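Local coordinates for protein arylsulfatase (Pseudoalteromonas sp. MB47, PDB 7AJ0) that probably hydrolyses sulfate esters of the seaweed polysaccharide fucoidan, as a calcium-binding sulfatase that assembles as a hexamer, at residues 329-334 with 451-456. Sequence-based numbering, arbitrary orientation.
Sequences NEDTWP and RNIDAS
The carboxylate of D331, carried on a short 3-10 turn in the loop after strand 318-324 of the sulfatase domain, reaches into the bend of the loop joining antiparallel strands 442-446 and 456-460 and takes backbone N-H groups there. CG stands beside the backbone N (chi1 -68°), which sends both oxygens across. OD1 receives I453 N through its syn lone pair, 3.1 Å away and nearly straight at 164°; D454 N approaches OD2 from above the carboxylate plane at 3.0 Å. This is the tight part of the contact: I453 CG1 packs at 3.3 Å from D331 OD1. D454 OD2 lies 3.0 Å from D331 OD2, acceptor against acceptor, the two carboxylate planes 78° apart. An alanine at D331 would remove both acceptors of the I453 and D454 N-H groups and would probably loosen the hold on the 451-456 loop. The touch is lighter at N329, about 7 Å from the bound calcium, whose OD1 meets I453 CD1 at 3.6 Å. On the partly exposed side R451, bent at chi2, salt-bridges D454 OD2 through NH1, and D331 O sits over the centre of one guanidinium face. R451 NH2 hydrogen-bonds Q483 OE1 and D454 OD1 hydrogen-bonds H482 ND1, both of a second subunit. With two acid groups so close, the N-H donors and the arginine probably offset their repulsion, though one carboxylate might have a raised pKa.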
ATOM      1  N   ASN A 329     -17.650  -0.022  16.755  1.00 22.21           N
ATOM      2  CA  ASN A 329     -17.185  -1.334  16.310  1.00 30.87           C
ATOM      3  C   ASN A 329     -17.318  -1.382  14.793  1.00 22.76           C
ATOM      4  O   ASN A 329     -18.314  -1.861  14.249  1.00 22.97           O
ATOM      5  CB  ASN A 329     -17.986  -2.446  16.975  1.00 31.55           C
ATOM      6  CG  ASN A 329     -17.442  -3.823  16.655  1.00 23.13           C
ATOM      7  OD1 ASN A 329     -16.607  -3.980  15.766  1.00 32.43           O
ATOM      8  ND2 ASN A 329     -17.919  -4.830  17.378  1.00 24.38           N
ATOM      9  N   GLU A 330     -16.299  -0.878  14.098  1.00 22.75           N
ATOM     10  CA  GLU A 330     -16.332  -0.875  12.641  1.00 23.01           C
ATOM     11  C   GLU A 330     -16.241  -2.278  12.053  1.00 23.45           C
ATOM     12  O   GLU A 330     -16.605  -2.470  10.887  1.00 27.32           O
ATOM     13  CB  GLU A 330     -15.192  -0.016  12.093  1.00 22.96           C
ATOM     14  CG  GLU A 330     -15.211   1.422  12.581  1.00 22.60           C
ATOM     15  CD  GLU A 330     -14.316   2.329  11.756  1.00 50.47           C
ATOM     16  OE1 GLU A 330     -13.206   1.894  11.382  1.00 46.80           O
ATOM     17  OE2 GLU A 330     -14.730   3.475  11.473  1.00 49.56           O
ATOM     18  N   ASP A 331     -15.777  -3.261  12.829  1.00 31.36           N
ATOM     19  CA  ASP A 331     -15.587  -4.601  12.287  1.00 24.03           C
ATOM     20  C   ASP A 331     -16.907  -5.260  11.910  1.00 24.29           C
ATOM     21  O   ASP A 331     -16.930  -6.132  11.035  1.00 24.75           O
ATOM     22  CB  ASP A 331     -14.844  -5.482  13.293  1.00 24.13           C
ATOM     23  CG  ASP A 331     -13.413  -5.041  13.506  1.00 25.73           C
ATOM     24  OD1 ASP A 331     -13.205  -4.006  14.176  1.00 23.61           O
ATOM     25  OD2 ASP A 331     -12.498  -5.731  13.002  1.00 24.38           O
ATOM     26  N   THR A 332     -18.004  -4.877  12.562  1.00 24.06           N
ATOM     27  CA  THR A 332     -19.310  -5.457  12.288  1.00 24.33           C
ATOM     28  C   THR A 332     -20.148  -4.585  11.358  1.00 24.31           C
ATOM     29  O   THR A 332     -21.376  -4.710  11.340  1.00 24.43           O
ATOM     30  CB  THR A 332     -20.068  -5.714  13.595  1.00 24.21           C
ATOM     31  OG1 THR A 332     -20.178  -4.501  14.349  1.00 23.73           O
ATOM     32  CG2 THR A 332     -19.347  -6.757  14.427  1.00 24.38           C
ATOM     33  N   TRP A 333     -19.506  -3.712  10.590  1.00 24.21           N
ATOM     34  CA  TRP A 333     -20.220  -2.869   9.642  1.00 24.26           C
ATOM     35  C   TRP A 333     -21.111  -3.734   8.750  1.00 24.77           C
ATOM     36  O   TRP A 333     -20.694  -4.823   8.332  1.00 25.15           O
ATOM     37  CB  TRP A 333     -19.214  -2.075   8.799  1.00 24.24           C
ATOM     38  CG  TRP A 333     -19.855  -1.035   7.950  1.00 24.29           C
ATOM     39  CD1 TRP A 333     -20.054   0.278   8.267  1.00 23.96           C
ATOM     40  CD2 TRP A 333     -20.411  -1.222   6.644  1.00 24.75           C
ATOM     41  NE1 TRP A 333     -20.698   0.921   7.237  1.00 27.04           N
ATOM     42  CE2 TRP A 333     -20.928   0.021   6.229  1.00 24.69           C
ATOM     43  CE3 TRP A 333     -20.521  -2.319   5.786  1.00 25.27           C
ATOM     44  CZ2 TRP A 333     -21.541   0.197   4.992  1.00 25.13           C
ATOM     45  CZ3 TRP A 333     -21.130  -2.142   4.559  1.00 25.70           C
ATOM     46  CH2 TRP A 333     -21.632  -0.894   4.173  1.00 26.65           C
ATOM     47  N   PRO A 334     -22.335  -3.286   8.418  1.00 24.85           N
ATOM     48  CA  PRO A 334     -22.943  -1.981   8.696  1.00 24.53           C
ATOM     49  C   PRO A 334     -23.673  -1.875  10.029  1.00 24.25           C
ATOM     50  O   PRO A 334     -24.412  -0.917  10.240  1.00 30.18           O
ATOM     51  CB  PRO A 334     -23.944  -1.826   7.540  1.00 24.95           C
ATOM     52  CG  PRO A 334     -24.399  -3.227   7.291  1.00 25.40           C
ATOM     53  CD  PRO A 334     -23.216  -4.131   7.589  1.00 25.40           C
ATOM     54  N   ARG A 451     -11.367  -3.049   9.738  1.00 33.95           N
ATOM     55  CA  ARG A 451     -11.087  -4.242  10.537  1.00 24.53           C
ATOM     56  C   ARG A 451     -10.032  -3.953  11.603  1.00 24.32           C
ATOM     57  O   ARG A 451      -8.994  -4.612  11.701  1.00 24.61           O
ATOM     58  CB  ARG A 451     -10.661  -5.387   9.624  1.00 25.13           C
ATOM     59  CG  ARG A 451     -11.812  -5.982   8.828  1.00 25.42           C
ATOM     60  CD  ARG A 451     -12.807  -6.645   9.765  1.00 29.62           C
ATOM     61  NE  ARG A 451     -13.910  -7.292   9.063  1.00 37.89           N
ATOM     62  CZ  ARG A 451     -14.761  -8.133   9.637  1.00 33.92           C
ATOM     63  NH1 ARG A 451     -14.631  -8.433  10.924  1.00 25.62           N
ATOM     64  NH2 ARG A 451     -15.738  -8.678   8.926  1.00 47.65           N
ATOM     65  N   ASN A 452     -10.342  -2.955  12.433  1.00 23.84           N
ATOM     66  CA  ASN A 452      -9.432  -2.561  13.501  1.00 23.64           C
ATOM     67  C   ASN A 452      -9.194  -3.709  14.475  1.00 23.83           C
ATOM     68  O   ASN A 452      -8.053  -3.977  14.871  1.00 23.99           O
ATOM     69  CB  ASN A 452      -9.996  -1.344  14.237  1.00 23.16           C
ATOM     70  CG  ASN A 452     -10.434  -0.244  13.292  1.00 26.10           C
ATOM     71  OD1 ASN A 452     -11.621   0.080  13.202  1.00 27.10           O
ATOM     72  ND2 ASN A 452      -9.477   0.334  12.577  1.00 33.29           N
ATOM     73  N   ILE A 453     -10.261  -4.401  14.871  1.00 23.85           N
ATOM     74  CA  ILE A 453     -10.133  -5.457  15.868  1.00 24.07           C
ATOM     75  C   ILE A 453      -9.532  -6.715  15.252  1.00 24.64           C
ATOM     76  O   ILE A 453      -8.618  -7.327  15.816  1.00 28.51           O
ATOM     77  CB  ILE A 453     -11.503  -5.755  16.507  1.00 23.96           C
ATOM     78  CG1 ILE A 453     -12.039  -4.524  17.239  1.00 23.44           C
ATOM     79  CG2 ILE A 453     -11.402  -6.940  17.467  1.00 24.28           C
ATOM     80  CD1 ILE A 453     -13.518  -4.598  17.571  1.00 29.85           C
ATOM     81  N   ASP A 454     -10.024  -7.109  14.078  1.00 27.32           N
ATOM     82  CA  ASP A 454      -9.836  -8.459  13.571  1.00 25.50           C
ATOM     83  C   ASP A 454      -8.738  -8.598  12.526  1.00 25.87           C
ATOM     84  O   ASP A 454      -8.444  -9.727  12.118  1.00 26.44           O
ATOM     85  CB  ASP A 454     -11.160  -8.966  12.977  1.00 25.66           C
ATOM     86  CG  ASP A 454     -12.292  -8.956  13.988  1.00 28.63           C
ATOM     87  OD1 ASP A 454     -12.073  -9.429  15.125  1.00 38.36           O
ATOM     88  OD2 ASP A 454     -13.395  -8.471  13.654  1.00 25.97           O
ATOM     89  N   ALA A 455      -8.124  -7.505  12.087  1.00 25.62           N
ATOM     90  CA  ALA A 455      -7.102  -7.581  11.049  1.00 26.01           C
ATOM     91  C   ALA A 455      -6.068  -6.476  11.250  1.00 25.74           C
ATOM     92  O   ALA A 455      -5.748  -5.716  10.333  1.00 28.70           O
ATOM     93  CB  ALA A 455      -7.736  -7.501   9.659  1.00 26.20           C
ATOM     94  N   SER A 456      -5.516  -6.389  12.458  1.00 25.57           N
ATOM     95  CA  SER A 456      -4.578  -5.336  12.805  1.00 25.52           C
ATOM     96  C   SER A 456      -3.304  -5.918  13.397  1.00 25.69           C
ATOM     97  O   SER A 456      -3.258  -7.072  13.831  1.00 26.04           O
ATOM     98  CB  SER A 456      -5.195  -4.344  13.807  1.00 26.02           C
ATOM     99  OG  SER A 456      -6.084  -3.454  13.160  1.00 32.07           O
TER